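Local coordinates for protein SOSEKI 4 (Arabidopsis thaliana, PDB 6RSN), which builds polymers through its DIX-like domain, interprets polarity cues, can influence the orientation of plant cell division, and promotes auxin synthesis and signalling, at residues V8-S13 / D45-G50; P27-N32 / L36-N41; S58-Y63 / F67-L72. The protein carries 1 engineered substitution. One frame throughout, in Å; residues are numbered along the deposited sequence.

The three contacts sample one ubiquitin-like DIX-like domain. Contacts 1 and 2 both use helix 36-47. Contact 1 links the last turn of the helix to strand 5-13 and lies largely in the interior, although its arginine is exposed. Contact 2, at the surface, ties the first turns of the helix to the end of strand 22-27 and the loop after it. Contact 3, also at the surface, pairs the two strands of a hairpin in the sheet that contact 1 reaches. Polar side-chain tips and a sulfate dominate contact 1, while a carboxylate and a water serve contact 2; contact 3 combines backbone bonding with cations over rings. Leu-36 and Leu-72 pack together between contacts 2 and 3.

Contact 1. Residues V8-S13 / D45-G50; sequences VVYYLS and DLRGNG. With SO4 (sulfate ion), chain B.
Tyr-10 and Arg-47 reach each other because the tyrosine CG sits between its own backbone N and carbonyl carbon (chi1 66°), sending the ring out from strand 5-13, while the arginine chain bends at chi2 (-73°) and again at chi3 to bring its guanidinium toward the phenol. The two side chains approach from opposite directions. Arg-47 NH2 donates to Tyr-10 OH at 2.8 Å, arriving at the edge of the ring and near its plane; the hydroxyl in turn lies 29° out of the guanidinium plane, and the bond is noticeably bent. In this ubiquitin-like fold the helix 36-47 packs against one face of the mixed sheet, and the pair links its last turn to strand 5-13, just before Gly-48 leaves the helix with positive phi. The ring of Tyr-10 also packs beside Leu-43 of the helix and meets the ring of His-22 on the adjoining strand. Arg-47 NH2 gives a second bond, 2.9 Å to O3 of a sulfate that probably comes from the crystallisation liquor, whereas NH1 makes weak bonds to O3 and O1 of this ion. Leu-12 supplies the apolar side, its CD1 lying 4.2 Å from Arg-47 NH2. Arg-14 NH2 holds the anion as well, giving it two arginine donors.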
# COMPACT_ATOMS: atom_id res chain seq x y z
N VAL A 8 4.80 -6.63 -1.57
CA VAL A 8 4.32 -5.25 -1.57
C VAL A 8 5.44 -4.34 -1.11
O VAL A 8 6.03 -4.59 -0.06
CB VAL A 8 3.06 -5.10 -0.70
CG1 VAL A 8 2.59 -3.65 -0.64
CG2 VAL A 8 1.93 -6.01 -1.20
N VAL A 9 5.70 -3.25 -1.85
CA VAL A 9 6.63 -2.22 -1.39
C VAL A 9 5.78 -1.02 -0.97
O VAL A 9 4.86 -0.67 -1.70
CB VAL A 9 7.67 -1.82 -2.47
CG1 VAL A 9 8.44 -0.54 -2.12
CG2 VAL A 9 8.68 -2.94 -2.73
N TYR A 10 6.09 -0.42 0.19
CA TYR A 10 5.36 0.81 0.54
C TYR A 10 6.32 1.90 1.03
O TYR A 10 7.33 1.65 1.72
CB TYR A 10 4.22 0.55 1.55
CG TYR A 10 4.63 0.10 2.94
CD1 TYR A 10 4.80 -1.24 3.24
CD2 TYR A 10 4.90 1.03 3.94
CE1 TYR A 10 5.18 -1.66 4.52
CE2 TYR A 10 5.27 0.63 5.23
CZ TYR A 10 5.46 -0.71 5.50
OH TYR A 10 5.84 -1.09 6.77
N TYR A 11 5.97 3.16 0.71
CA TYR A 11 6.70 4.35 1.14
C TYR A 11 5.85 5.08 2.18
O TYR A 11 4.62 5.16 2.03
CB TYR A 11 6.83 5.33 -0.03
CG TYR A 11 7.78 4.85 -1.09
CD1 TYR A 11 7.33 3.97 -2.07
CD2 TYR A 11 9.10 5.27 -1.11
CE1 TYR A 11 8.20 3.56 -3.06
CE2 TYR A 11 9.99 4.84 -2.09
CZ TYR A 11 9.52 3.98 -3.06
OH TYR A 11 10.32 3.49 -4.07
N LEU A 12 6.43 5.42 3.32
CA LEU A 12 5.65 6.26 4.24
C LEU A 12 6.12 7.69 4.09
O LEU A 12 7.32 7.94 4.00
CB LEU A 12 5.92 5.87 5.70
CG LEU A 12 5.50 4.45 6.02
CD1 LEU A 12 5.77 4.16 7.52
CD2 LEU A 12 4.00 4.26 5.68
N SER A 13 5.16 8.62 4.11
CA SER A 13 5.49 10.01 3.86
C SER A 13 5.02 10.76 5.08
O SER A 13 3.85 10.69 5.41
CB SER A 13 4.74 10.47 2.60
OG SER A 13 4.93 11.87 2.42
N ASP A 45 -0.66 -7.16 11.67
CA ASP A 45 0.09 -8.27 12.29
C ASP A 45 1.55 -7.90 12.58
O ASP A 45 2.10 -8.17 13.66
CB ASP A 45 -0.01 -9.52 11.41
CG ASP A 45 -1.37 -10.19 11.48
OD1 ASP A 45 -2.16 -9.90 12.43
OD2 ASP A 45 -1.63 -11.04 10.60
N LEU A 46 2.21 -7.26 11.63
CA LEU A 46 3.61 -6.96 11.79
C LEU A 46 3.91 -5.77 12.71
O LEU A 46 4.87 -5.82 13.52
CB LEU A 46 4.21 -6.65 10.43
CG LEU A 46 4.18 -7.79 9.44
CD1 LEU A 46 4.89 -7.28 8.19
CD2 LEU A 46 4.88 -9.02 9.99
N ARG A 47 3.12 -4.71 12.55
CA ARG A 47 3.44 -3.41 13.13
C ARG A 47 2.45 -2.99 14.23
O ARG A 47 2.71 -1.92 14.80
CB ARG A 47 3.37 -2.37 12.01
CG ARG A 47 4.46 -2.58 10.95
CD ARG A 47 5.81 -2.17 11.51
NE ARG A 47 6.26 -1.41 10.32
CZ ARG A 47 6.45 -0.08 10.14
NH1 ARG A 47 6.32 0.80 11.11
NH2 ARG A 47 6.84 0.36 8.94
N GLY A 48 1.39 -3.74 14.46
CA GLY A 48 0.41 -3.44 15.49
C GLY A 48 -0.79 -2.74 14.84
O GLY A 48 -0.66 -2.04 13.82
N ASN A 49 -1.95 -2.89 15.50
CA ASN A 49 -3.15 -2.26 14.94
C ASN A 49 -3.06 -0.74 14.87
O ASN A 49 -3.76 -0.12 14.05
CB ASN A 49 -4.37 -2.58 15.80
CG ASN A 49 -4.84 -4.00 15.56
OD1 ASN A 49 -5.06 -4.78 16.48
ND2 ASN A 49 -5.02 -4.34 14.31
N GLY A 50 -2.21 -0.17 15.70
CA GLY A 50 -2.14 1.28 15.71
C GLY A 50 -1.28 1.93 14.62
O GLY A 50 -1.14 3.17 14.64
S SO4 B . 8.76 3.40 10.39
O1 SO4 B . 7.84 3.89 11.40
O2 SO4 B . 9.53 2.31 10.91
O3 SO4 B . 8.01 2.95 9.25
O4 SO4 B . 9.64 4.47 10.00

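Contact 2. Residues P27-N32 / L36-N41; sequences PLSSHN and LKDVIN
Asp-38 turns its side chain from the helix 36-47 toward Ser-29 in the loop that precedes the helix in the chain. Asp-38 CB lies 3.9 Å from Pro-27 O, where strand 22-27 ends and the loop begins. At the next step CG is set beside the backbone N, anti to the carbonyl carbon (chi1 -62°), which carries the carboxylate toward the start of the helix. There Asp-38 OD1 accepts a short hydrogen bond of 2.6 Å from Ser-29 OG, taken on its syn side with the hydroxyl 18° out of the carboxylate plane. OD2 accepts from the backbone N of Tyr-35, just ahead of the helix. The two carboxylate oxygens are thus gripped by different donors, which fixes the rotation of the group, and the amino-terminal end of the helix would probably stabilise its negative charge. In the ubiquitin-like topology this is the connection that carries the chain from the first beta hairpin into the helix that crosses the sheet, so the aspartate ties the connection back onto the helix it leads into. With an alanine here, the Ser-29 hydroxyl and the Tyr-35 amide would probably each lose an acceptor, both from the same carboxylate, and the serine would be free to turn. Close by, Lys-37 bends at its last torsion, bringing NZ to 4.1 Å from Ser-29 OG, and it makes a cation-pi contact with Tyr-35. Backbone carbonyls are bridged by a water that donates 2.7 Å to Pro-27 O and 2.6 Å to Asp-38 O. By contrast, the amide N of Ser-29 is buried by the contact without a partner in the model.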
# COMPACT_ATOMS: atom_id res chain seq x y z
N PRO A 27 -0.29 -12.01 2.51
CA PRO A 27 -1.21 -13.11 2.17
C PRO A 27 -2.49 -12.59 1.49
O PRO A 27 -3.11 -11.64 1.98
CB PRO A 27 -1.49 -13.83 3.50
CG PRO A 27 -0.36 -13.37 4.42
CD PRO A 27 -0.01 -11.95 3.96
N LEU A 28 -2.83 -13.21 0.36
CA LEU A 28 -4.01 -12.93 -0.45
C LEU A 28 -5.25 -13.63 0.12
O LEU A 28 -5.18 -14.77 0.60
CB LEU A 28 -3.78 -13.46 -1.87
CG LEU A 28 -3.12 -12.48 -2.82
CD1 LEU A 28 -3.43 -12.82 -4.27
CD2 LEU A 28 -3.55 -11.06 -2.50
N SER A 29 -6.38 -12.92 0.07
CA SER A 29 -7.67 -13.45 0.46
C SER A 29 -8.36 -14.05 -0.76
O SER A 29 -8.99 -15.11 -0.66
CB SER A 29 -8.50 -12.38 1.14
OG SER A 29 -8.51 -11.16 0.39
N SER A 30 -8.22 -13.38 -1.93
CA SER A 30 -8.70 -13.89 -3.21
C SER A 30 -7.54 -14.10 -4.18
O SER A 30 -6.61 -13.31 -4.24
CB SER A 30 -9.69 -12.96 -3.86
OG SER A 30 -9.68 -13.18 -5.27
N HIS A 31 -7.68 -15.09 -5.06
CA HIS A 31 -6.50 -15.48 -5.82
C HIS A 31 -6.37 -14.71 -7.14
O HIS A 31 -5.51 -15.03 -7.95
CB HIS A 31 -6.31 -17.01 -5.78
CG HIS A 31 -5.99 -17.50 -4.40
ND1 HIS A 31 -5.77 -16.64 -3.33
CD2 HIS A 31 -5.81 -18.76 -3.92
CE1 HIS A 31 -5.50 -17.34 -2.24
NE2 HIS A 31 -5.52 -18.65 -2.58
N ASN A 32 -7.16 -13.64 -7.35
CA ASN A 32 -6.95 -12.90 -8.58
C ASN A 32 -6.66 -11.43 -8.32
O ASN A 32 -6.75 -10.64 -9.28
CB ASN A 32 -8.22 -12.79 -9.40
CG ASN A 32 -8.86 -14.14 -9.54
OD1 ASN A 32 -10.01 -14.29 -9.17
ND2 ASN A 32 -8.08 -15.12 -10.00
N LEU A 36 -6.95 -3.52 -0.38
CA LEU A 36 -6.21 -2.76 0.61
C LEU A 36 -6.32 -3.42 1.99
O LEU A 36 -5.36 -3.46 2.77
CB LEU A 36 -6.64 -1.27 0.63
CG LEU A 36 -5.99 -0.48 1.78
CD1 LEU A 36 -4.46 -0.32 1.57
CD2 LEU A 36 -6.53 0.97 1.88
N LYS A 37 -7.51 -3.99 2.27
CA LYS A 37 -7.71 -4.65 3.55
C LYS A 37 -6.69 -5.78 3.74
O LYS A 37 -6.30 -6.03 4.86
CB LYS A 37 -9.16 -5.16 3.69
CG LYS A 37 -9.55 -6.20 2.67
CD LYS A 37 -11.01 -6.69 2.78
CE LYS A 37 -11.12 -8.11 2.25
NZ LYS A 37 -11.30 -8.18 0.78
N ASP A 38 -6.25 -6.48 2.67
CA ASP A 38 -5.26 -7.56 2.81
C ASP A 38 -3.92 -6.99 3.33
O ASP A 38 -3.28 -7.58 4.22
CB ASP A 38 -5.02 -8.29 1.50
CG ASP A 38 -6.28 -8.97 0.99
OD1 ASP A 38 -6.98 -9.54 1.81
OD2 ASP A 38 -6.56 -8.91 -0.21
N VAL A 39 -3.49 -5.85 2.74
CA VAL A 39 -2.28 -5.11 3.12
C VAL A 39 -2.39 -4.62 4.55
O VAL A 39 -1.48 -4.84 5.36
CB VAL A 39 -2.00 -3.94 2.17
CG1 VAL A 39 -0.76 -3.15 2.66
CG2 VAL A 39 -1.89 -4.45 0.72
N ILE A 40 -3.54 -4.03 4.89
CA ILE A 40 -3.73 -3.51 6.23
C ILE A 40 -3.72 -4.64 7.27
O ILE A 40 -3.12 -4.54 8.34
CB ILE A 40 -5.02 -2.68 6.31
CG1 ILE A 40 -5.02 -1.49 5.34
CG2 ILE A 40 -5.27 -2.25 7.75
CD1 ILE A 40 -3.90 -0.55 5.50
N ASN A 41 -4.37 -5.77 6.93
CA ASN A 41 -4.30 -6.92 7.85
C ASN A 41 -2.87 -7.38 8.13
O ASN A 41 -2.50 -7.74 9.27
CB ASN A 41 -5.12 -8.10 7.31
CG ASN A 41 -6.60 -7.81 7.42
OD1 ASN A 41 -7.02 -7.04 8.29
ND2 ASN A 41 -7.41 -8.41 6.56
O HOH W 1 -2.93 -10.20 4.26

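Contact 3. Residues S58-Y63 / F67-L72; sequences SSKRTY and FVWYAL. Engineered in segment 67-72: Ala-71 (natural residue Asp).
Ser-59 and Tyr-70 form an antiparallel hydrogen-bonded pair that satisfies both backbones: Ser-59 N donates to Tyr-70 O at 2.9 Å, and Tyr-70 N returns a nearly straight bond (174°) to Ser-59 O at 2.8 Å. Arg-61 and Val-68 repeat the exchange, with Arg-61 N to Val-68 O at 2.9 Å and Val-68 N to Arg-61 O at 2.8 Å. CA-H groups of Ser-58, Lys-60 and Phe-67 supplement the carbonyls of Tyr-70, Val-68 and Arg-61. Trp-69 O accepts from a water. The Arg-61 guanidinium lies flat on Tyr-70, centres 4.0 Å apart and planes at 20°, with NH2 over the ring centre. With CG opposite the backbone N (chi1 -167°) and the chain extended beyond it, Lys-60 lays CE and NZ over a face of Phe-67, NZ 4.3 Å from its centroid. Ala-71, engineered in place of aspartate, faces Ser-58 in a non-hydrogen-bonded pair. In this hairpin of the ubiquitin-like DIX-like domain, strand 66-71 is an edge strand within this chain, consistent with the head-to-tail assembly of DIX domains; strand 55-63 bonds on its other flank to Val-87 and Lys-89 of strand 86-92, and Leu-72 packs on Leu-36 of helix 36-47.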
# COMPACT_ATOMS: atom_id res chain seq x y z
N SER A 58 -2.41 4.95 -0.79
CA SER A 58 -2.57 5.14 -2.23
C SER A 58 -1.78 4.01 -2.90
O SER A 58 -0.93 3.35 -2.28
CB SER A 58 -2.04 6.49 -2.66
OG SER A 58 -2.82 7.59 -2.12
N SER A 59 -2.10 3.74 -4.17
CA SER A 59 -1.26 2.82 -4.92
C SER A 59 -0.76 3.54 -6.17
O SER A 59 -1.43 4.41 -6.74
CB SER A 59 -1.99 1.53 -5.27
OG SER A 59 -3.07 1.83 -6.15
N LYS A 60 0.47 3.21 -6.56
CA LYS A 60 1.02 3.82 -7.76
C LYS A 60 0.33 3.25 -9.00
O LYS A 60 0.14 2.04 -9.20
CB LYS A 60 2.52 3.50 -7.75
CG LYS A 60 3.36 4.28 -8.74
CD LYS A 60 4.78 3.71 -8.71
CE LYS A 60 5.73 4.57 -9.51
NZ LYS A 60 7.03 3.90 -9.75
N ARG A 61 -0.03 4.15 -9.93
CA ARG A 61 -0.76 3.74 -11.11
C ARG A 61 -0.29 4.57 -12.32
O ARG A 61 0.02 5.73 -12.17
CB ARG A 61 -2.23 4.00 -10.79
CG ARG A 61 -3.15 3.96 -12.00
CD ARG A 61 -3.66 2.52 -12.01
NE ARG A 61 -4.47 2.31 -10.80
CZ ARG A 61 -5.80 2.48 -10.76
NH1 ARG A 61 -6.45 2.83 -11.86
NH2 ARG A 61 -6.47 2.23 -9.65
N THR A 62 -0.27 4.02 -13.55
CA THR A 62 0.15 4.81 -14.71
C THR A 62 -0.80 5.99 -14.97
O THR A 62 -2.02 5.87 -14.77
CB THR A 62 0.40 3.96 -15.97
OG1 THR A 62 -0.90 3.60 -16.44
CG2 THR A 62 1.21 2.72 -15.71
N TYR A 63 -0.23 7.12 -15.41
CA TYR A 63 -0.98 8.34 -15.67
C TYR A 63 -0.15 9.23 -16.61
O TYR A 63 0.95 9.65 -16.23
CB TYR A 63 -1.26 9.04 -14.32
CG TYR A 63 -1.88 10.41 -14.43
CD1 TYR A 63 -3.19 10.58 -14.84
CD2 TYR A 63 -1.13 11.54 -14.13
CE1 TYR A 63 -3.76 11.84 -14.97
CE2 TYR A 63 -1.69 12.81 -14.24
CZ TYR A 63 -3.00 12.96 -14.64
OH TYR A 63 -3.53 14.21 -14.70
N PHE A 67 3.10 8.55 -13.56
CA PHE A 67 2.39 7.78 -12.55
C PHE A 67 1.62 8.75 -11.68
O PHE A 67 1.87 9.97 -11.70
CB PHE A 67 3.39 7.03 -11.68
CG PHE A 67 4.19 6.07 -12.51
CD1 PHE A 67 3.60 4.87 -12.90
CD2 PHE A 67 5.50 6.36 -12.87
CE1 PHE A 67 4.33 3.96 -13.64
CE2 PHE A 67 6.21 5.47 -13.67
CZ PHE A 67 5.62 4.27 -14.05
N VAL A 68 0.66 8.18 -10.95
CA VAL A 68 -0.14 8.99 -10.04
C VAL A 68 -0.35 8.07 -8.83
O VAL A 68 -0.28 6.85 -8.93
CB VAL A 68 -1.49 9.41 -10.69
CG1 VAL A 68 -2.32 8.16 -11.04
CG2 VAL A 68 -2.31 10.35 -9.80
N TRP A 69 -0.42 8.67 -7.66
CA TRP A 69 -0.82 7.95 -6.44
C TRP A 69 -2.33 7.95 -6.33
O TRP A 69 -2.97 8.99 -6.08
CB TRP A 69 -0.22 8.66 -5.20
CG TRP A 69 1.27 8.55 -5.13
CD1 TRP A 69 2.19 9.56 -5.16
CD2 TRP A 69 2.02 7.36 -4.90
NE1 TRP A 69 3.47 9.09 -5.02
CE2 TRP A 69 3.40 7.72 -4.88
CE3 TRP A 69 1.68 6.02 -4.74
CZ2 TRP A 69 4.40 6.78 -4.64
CZ3 TRP A 69 2.68 5.08 -4.58
CH2 TRP A 69 4.03 5.47 -4.50
N TYR A 70 -2.91 6.75 -6.54
CA TYR A 70 -4.35 6.63 -6.61
C TYR A 70 -4.88 6.29 -5.22
O TYR A 70 -4.52 5.29 -4.65
CB TYR A 70 -4.66 5.43 -7.52
CG TYR A 70 -6.06 5.47 -8.05
CD1 TYR A 70 -7.11 4.90 -7.34
CD2 TYR A 70 -6.30 6.04 -9.28
CE1 TYR A 70 -8.40 4.91 -7.86
CE2 TYR A 70 -7.58 6.05 -9.82
CZ TYR A 70 -8.63 5.50 -9.09
OH TYR A 70 -9.87 5.54 -9.66
N ALA A 71 -5.76 7.13 -4.64
CA ALA A 71 -6.25 6.99 -3.29
C ALA A 71 -7.09 5.72 -3.17
O ALA A 71 -7.92 5.40 -4.07
CB ALA A 71 -7.12 8.22 -3.01
N LEU A 72 -6.83 4.96 -2.11
CA LEU A 72 -7.54 3.73 -1.80
C LEU A 72 -8.39 3.77 -0.50
O LEU A 72 -7.95 4.35 0.48
CB LEU A 72 -6.48 2.65 -1.57
CG LEU A 72 -5.48 2.37 -2.70
CD1 LEU A 72 -4.31 1.54 -2.19
CD2 LEU A 72 -6.17 1.58 -3.84
O HOH W 2 -3.99 9.81 -3.45